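Local coordinates for protein NanS-p (Escherichia phage vB_EcoP_24B, PDB 6YP6) that probably binds carbohydrate, as part of a conserved carbohydrate esterase of a Shiga toxin-encoding phage, at residues V43-E48 / Y205-D210; G81-N86 / I119-K124. One frame throughout, in Å; residues are numbered along the deposited sequence. Where two conformers were deposited one is given.

Contact 1: residues V43-E48 / Y205-D210; sequences VKLTKE and YPVLID
Val43 and Ile209 hold each other by both backbone groups, Val43 N to Ile209 O at 2.9 Å and Ile209 N to Val43 O at 2.8 Å. Two residues on, Leu45 N gives a nearly straight bond to Val207 O (2.8 Å, 172° at the hydrogen), while the return bond from Val207 N to Leu45 O is weak at 3.3 Å. A water lies 2.9 Å from Leu45 O. Between these two hydrogen-bonded pairs sits the non-hydrogen-bonded pair Lys44 and Leu208; there CA of Leu208 comes 3.3 Å from Val43 O in a CA-H...O contact.

The pairing is antiparallel and joins strands 41-46 and 207-216 within one sheet of a two-sheet beta-sandwich. Val43, Leu45, Val207 and Ile209 share one face of it, and Val207 and Ile209 reach Val89 and Met90 of the opposing sheet.

Among the apolar contacts, Val43 and Ile209 lie side by side and point the same way, CG1 of Val43 beside CB of Ile209. CD1 of Leu45 slants across to CG1 of Ile209 at 3.7 Å. On the other face Lys44 crosses Leu208 at a slant, CG touching CD1 at 3.9 Å; with CG anti to the backbone N (chi1 176°) and an extended chain beyond, its ammonium end leads away. Where the ladder ends, CG2 of Thr46 touches CB of Pro206.

Contact 2: residues G81-N86 / I119-K124; sequences GALAAN and IQTDAK
The turn of the beta-hairpin formed by strands 113-121 and 125-130 meets the loop 81-86, which carries the chain from one sheet of the sandwich to the other, and Thr121 and Ala84 link the two by a hydrogen bond. OG1 of Thr121 donates to Ala84 O at 2.8 Å, arriving from above the carbonyl plane; a chi1 of 51° sets that oxygen between the backbone N and the carbonyl carbon. The same OG1 also hydrogen-bonds to the hydroxyl of Tyr205.

Leu83 spreads its two methyls: on the strand's last residue CD1 lies against CB of Thr121 at 3.8 Å, and on the turn CD2 presses on Ala123 O at 3.4 Å. Next along the loop, CA of Ala85 points its hydrogen almost straight at Asp122 O (3.3 Å), and CB of Ala85 touches CB of Ala123.

Within the hairpin turn Asp122 forms an Asx turn, OD1 accepting from Lys124 N; OD1 also takes Asp125 N, while OD2 takes ND2 of Asn127.

Asn86 N makes a weak bond to Thr121 O, and extended Gln120 sends NE2 to Asn86 O at 2.9 Å, the oxygen lying close to the Gln120 amide plane but the nitrogen standing 40° above that of the carbonyl.

Tyr205 ties the two contacts together, although their centres are about 16 Å apart. It starts the segment 205-210 of contact 1, and its ring reaches the loop of contact 2. There its OH lies 2.7 Å from Thr121 OG1 and 2.9 Å from Ala84 N. These probable hydrogen bonds close a ring through the backbone of Ala84, from its N by way of Tyr205 OH and Thr121 OG1 back to its O. The phenol also packs on the loop: CE1 of Tyr205 is 3.2 Å from Ala82 O. Contact 1 is a buried strand pairing and contact 2 is a surface meeting of a loop with a hairpin turn, with no ligand at either to mark a sugar site.

Contact 1: residues V43-E48 / Y205-D210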
loop_
_atom_site.group_PDB
_atom_site.type_symbol
_atom_site.label_atom_id
_atom_site.label_comp_id
_atom_site.label_asym_id
_atom_site.label_seq_id
_atom_site.Cartn_x
_atom_site.Cartn_y
_atom_site.Cartn_z
ATOM N N VAL A 43 -4.400 -13.898 -3.902
ATOM C CA VAL A 43 -3.941 -14.402 -2.611
ATOM C C VAL A 43 -4.802 -13.780 -1.524
ATOM O O VAL A 43 -4.990 -12.561 -1.482
ATOM C CB VAL A 43 -2.429 -14.227 -2.394
ATOM C CG1 VAL A 43 -2.042 -12.770 -2.215
ATOM C CG2 VAL A 43 -1.964 -15.066 -1.187
ATOM N N LYS A 44 -5.371 -14.626 -0.687
ATOM C CA LYS A 44 -6.261 -14.227 0.389
ATOM C C LYS A 44 -5.458 -14.132 1.674
ATOM O O LYS A 44 -4.827 -15.108 2.098
ATOM C CB LYS A 44 -7.370 -15.261 0.527
ATOM C CG LYS A 44 -8.336 -15.032 1.676
ATOM C CD LYS A 44 -9.452 -16.085 1.636
ATOM C CE LYS A 44 -10.290 -16.116 2.903
ATOM N NZ LYS A 44 -11.291 -17.220 2.881
ATOM N N LEU A 45 -5.489 -12.957 2.285
ATOM C CA LEU A 45 -4.711 -12.651 3.475
ATOM C C LEU A 45 -5.653 -12.515 4.660
ATOM O O LEU A 45 -6.586 -11.701 4.650
ATOM C CB LEU A 45 -3.909 -11.366 3.272
ATOM C CG LEU A 45 -3.014 -11.375 2.019
ATOM C CD1 LEU A 45 -2.328 -10.031 1.873
ATOM C CD2 LEU A 45 -1.994 -12.468 2.036
ATOM N N THR A 46 -5.403 -13.336 5.671
ATOM C CA THR A 46 -6.182 -13.378 6.890
ATOM C C THR A 46 -5.236 -13.593 8.062
ATOM O O THR A 46 -4.037 -13.836 7.895
ATOM C CB THR A 46 -7.189 -14.546 6.883
ATOM O OG1 THR A 46 -6.491 -15.796 6.755
ATOM C CG2 THR A 46 -8.205 -14.392 5.760
ATOM N N LYS A 47 -5.794 -13.517 9.264
ATOM C CA LYS A 47 -5.070 -13.882 10.475
ATOM C C LYS A 47 -6.087 -14.283 11.537
ATOM O O LYS A 47 -7.292 -14.076 11.383
ATOM C CB LYS A 47 -4.126 -12.760 10.942
ATOM C CG LYS A 47 -4.727 -11.353 11.030
ATOM C CD LYS A 47 -5.529 -11.152 12.310
ATOM C CE LYS A 47 -6.139 -9.754 12.385
ATOM N NZ LYS A 47 -5.169 -8.714 12.781
ATOM N N GLU A 48 -5.586 -14.857 12.621
ATOM C CA GLU A 48 -6.432 -15.162 13.769
ATOM C C GLU A 48 -6.565 -13.896 14.613
ATOM O O GLU A 48 -5.564 -13.366 15.102
ATOM C CB GLU A 48 -5.818 -16.290 14.594
ATOM C CG GLU A 48 -5.763 -17.641 13.889
ATOM C CD GLU A 48 -7.138 -18.186 13.541
ATOM O OE1 GLU A 48 -8.132 -17.748 14.159
ATOM O OE2 GLU A 48 -7.224 -19.054 12.645
ATOM N N TYR A 205 -10.555 -6.606 7.846
ATOM C CA TYR A 205 -11.232 -7.275 6.744
ATOM C C TYR A 205 -10.299 -8.292 6.089
ATOM O O TYR A 205 -9.166 -7.944 5.737
ATOM C CB TYR A 205 -11.628 -6.297 5.643
ATOM C CG TYR A 205 -12.691 -5.287 5.982
ATOM C CD1 TYR A 205 -14.033 -5.593 5.864
ATOM C CD2 TYR A 205 -12.349 -3.989 6.371
ATOM C CE1 TYR A 205 -15.001 -4.659 6.139
ATOM C CE2 TYR A 205 -13.319 -3.047 6.648
ATOM C CZ TYR A 205 -14.650 -3.396 6.531
ATOM O OH TYR A 205 -15.661 -2.494 6.797
ATOM N N PRO A 206 -10.754 -9.517 5.823
ATOM C CA PRO A 206 -10.003 -10.371 4.895
ATOM C C PRO A 206 -9.844 -9.632 3.571
ATOM O O PRO A 206 -10.752 -8.923 3.129
ATOM C CB PRO A 206 -10.883 -11.615 4.763
ATOM C CG PRO A 206 -11.700 -11.617 6.022
ATOM C CD PRO A 206 -11.987 -10.172 6.290
ATOM N N VAL A 207 -8.684 -9.787 2.935
ATOM C CA VAL A 207 -8.408 -9.098 1.677
ATOM C C VAL A 207 -7.803 -10.070 0.677
ATOM O O VAL A 207 -6.978 -10.921 1.032
ATOM C CB VAL A 207 -7.522 -7.846 1.896
ATOM C CG1 VAL A 207 -6.116 -8.198 2.354
ATOM C CG2 VAL A 207 -7.472 -6.959 0.640
ATOM N N LEU A 208 -8.215 -9.925 -0.579
ATOM C CA LEU A 208 -7.638 -10.648 -1.699
ATOM C C LEU A 208 -6.744 -9.685 -2.466
ATOM O O LEU A 208 -7.166 -8.579 -2.821
ATOM C CB LEU A 208 -8.719 -11.192 -2.630
ATOM C CG LEU A 208 -9.293 -12.559 -2.265
ATOM C CD1 LEU A 208 -9.951 -12.544 -0.923
ATOM C CD2 LEU A 208 -10.263 -13.000 -3.347
ATOM N N ILE A 209 -5.516 -10.103 -2.724
ATOM C CA ILE A 209 -4.555 -9.311 -3.480
ATOM C C ILE A 209 -4.329 -9.975 -4.829
ATOM O O ILE A 209 -3.990 -11.161 -4.899
ATOM C CB ILE A 209 -3.223 -9.173 -2.717
ATOM C CG1 ILE A 209 -3.424 -8.561 -1.344
ATOM C CG2 ILE A 209 -2.208 -8.408 -3.568
ATOM C CD1 ILE A 209 -3.885 -7.182 -1.370
ATOM N N ASP A 210 -4.504 -9.208 -5.897
ATOM C CA ASP A 210 -4.177 -9.638 -7.252
ATOM C C ASP A 210 -2.708 -9.357 -7.555
ATOM O O ASP A 210 -1.987 -10.230 -8.047
ATOM C CB ASP A 210 -5.081 -8.868 -8.226
ATOM C CG ASP A 210 -5.143 -9.486 -9.599
ATOM O OD1 ASP A 210 -5.168 -10.729 -9.696
ATOM O OD2 ASP A 210 -5.267 -8.728 -10.591
HETATM O O HOH W 1 -6.696 -9.822 6.873
#

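Contact 2: residues G81-N86 / I119-K124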
loop_
_atom_site.group_PDB
_atom_site.type_symbol
_atom_site.label_atom_id
_atom_site.label_comp_id
_atom_site.label_asym_id
_atom_site.label_seq_id
_atom_site.Cartn_x
_atom_site.Cartn_y
_atom_site.Cartn_z
ATOM N N GLY A 81 -16.123 -9.304 3.317
ATOM C CA GLY A 81 -16.769 -9.192 4.606
ATOM C C GLY A 81 -17.777 -8.051 4.657
ATOM O O GLY A 81 -17.891 -7.223 3.749
ATOM N N ALA A 82 -18.517 -8.028 5.765
ATOM C CA ALA A 82 -19.550 -7.025 5.995
ATOM C C ALA A 82 -18.932 -5.669 6.346
ATOM O O ALA A 82 -17.891 -5.587 7.000
ATOM C CB ALA A 82 -20.444 -7.458 7.156
ATOM N N LEU A 83 -19.599 -4.595 5.934
ATOM C CA LEU A 83 -19.175 -3.259 6.324
ATOM C C LEU A 83 -19.208 -3.120 7.845
ATOM O O LEU A 83 -20.248 -3.357 8.476
ATOM C CB LEU A 83 -20.085 -2.215 5.693
ATOM C CG LEU A 83 -19.939 -0.773 6.178
ATOM C CD1 LEU A 83 -18.556 -0.214 5.904
ATOM C CD2 LEU A 83 -20.994 0.084 5.502
ATOM N N ALA A 84 -18.075 -2.722 8.425
ATOM C CA ALA A 84 -17.949 -2.443 9.848
ATOM C C ALA A 84 -17.275 -1.085 9.998
ATOM O O ALA A 84 -16.162 -0.880 9.491
ATOM C CB ALA A 84 -17.126 -3.525 10.547
ATOM N N ALA A 85 -17.924 -0.169 10.711
ATOM C CA ALA A 85 -17.398 1.180 10.830
ATOM C C ALA A 85 -16.001 1.148 11.437
ATOM O O ALA A 85 -15.763 0.494 12.456
ATOM C CB ALA A 85 -18.308 2.008 11.731
ATOM N N ASN A 86 -15.081 1.884 10.817
ATOM C CA ASN A 86 -13.730 2.174 11.310
ATOM C C ASN A 86 -12.756 1.017 11.159
ATOM O O ASN A 86 -11.589 1.154 11.545
ATOM C CB ASN A 86 -13.775 2.724 12.737
ATOM C CG ASN A 86 -14.761 3.880 12.846
ATOM O OD1 ASN A 86 -14.787 4.764 11.981
ATOM N ND2 ASN A 86 -15.604 3.855 13.864
ATOM N N ILE A 119 -5.948 1.872 4.171
ATOM C CA ILE A 119 -7.280 1.668 3.630
ATOM C C ILE A 119 -8.168 1.222 4.791
ATOM O O ILE A 119 -7.829 0.274 5.511
ATOM C CB ILE A 119 -7.250 0.627 2.496
ATOM C CG1 ILE A 119 -6.344 1.076 1.352
ATOM C CG2 ILE A 119 -8.666 0.328 2.014
ATOM C CD1 ILE A 119 -6.060 -0.015 0.353
ATOM N N GLN A 120 -9.286 1.928 4.983
ATOM C CA GLN A 120 -10.143 1.788 6.151
ATOM C C GLN A 120 -11.548 2.193 5.739
ATOM O O GLN A 120 -11.706 3.098 4.919
ATOM C CB GLN A 120 -9.638 2.741 7.248
ATOM C CG GLN A 120 -10.401 2.704 8.558
ATOM C CD GLN A 120 -10.044 3.848 9.470
ATOM O OE1 GLN A 120 -9.619 4.913 9.006
ATOM N NE2 GLN A 120 -10.224 3.651 10.775
ATOM N N THR A 121 -12.567 1.568 6.323
ATOM C CA THR A 121 -13.920 2.064 6.126
ATOM C C THR A 121 -14.288 3.043 7.231
ATOM O O THR A 121 -13.871 2.893 8.379
ATOM C CB THR A 121 -14.960 0.942 6.095
ATOM O OG1 THR A 121 -14.823 0.080 7.232
ATOM C CG2 THR A 121 -14.831 0.105 4.858
ATOM N N ASP A 122 -15.082 4.056 6.871
ATOM C CA ASP A 122 -15.866 4.786 7.868
ATOM C C ASP A 122 -17.172 4.014 8.061
ATOM O O ASP A 122 -17.150 2.781 8.001
ATOM C CB ASP A 122 -15.954 6.280 7.538
ATOM C CG ASP A 122 -16.517 6.590 6.171
ATOM O OD1 ASP A 122 -17.333 5.810 5.654
ATOM O OD2 ASP A 122 -16.157 7.662 5.624
ATOM N N ALA A 123 -18.296 4.681 8.332
ATOM C CA ALA A 123 -19.558 3.955 8.466
ATOM C C ALA A 123 -20.240 3.696 7.132
ATOM O O ALA A 123 -21.300 3.064 7.109
ATOM C CB ALA A 123 -20.510 4.692 9.407
ATOM N N LYS A 124 -19.653 4.140 6.019
ATOM C CA LYS A 124 -20.274 3.912 4.726
ATOM C C LYS A 124 -19.315 3.624 3.578
ATOM O O LYS A 124 -19.659 2.826 2.707
ATOM C CB LYS A 124 -21.257 5.036 4.369
ATOM C CG LYS A 124 -20.647 6.424 4.227
ATOM C CD LYS A 124 -21.760 7.481 4.102
ATOM C CE LYS A 124 -21.210 8.843 3.692
ATOM N NZ LYS A 124 -20.617 8.828 2.328
#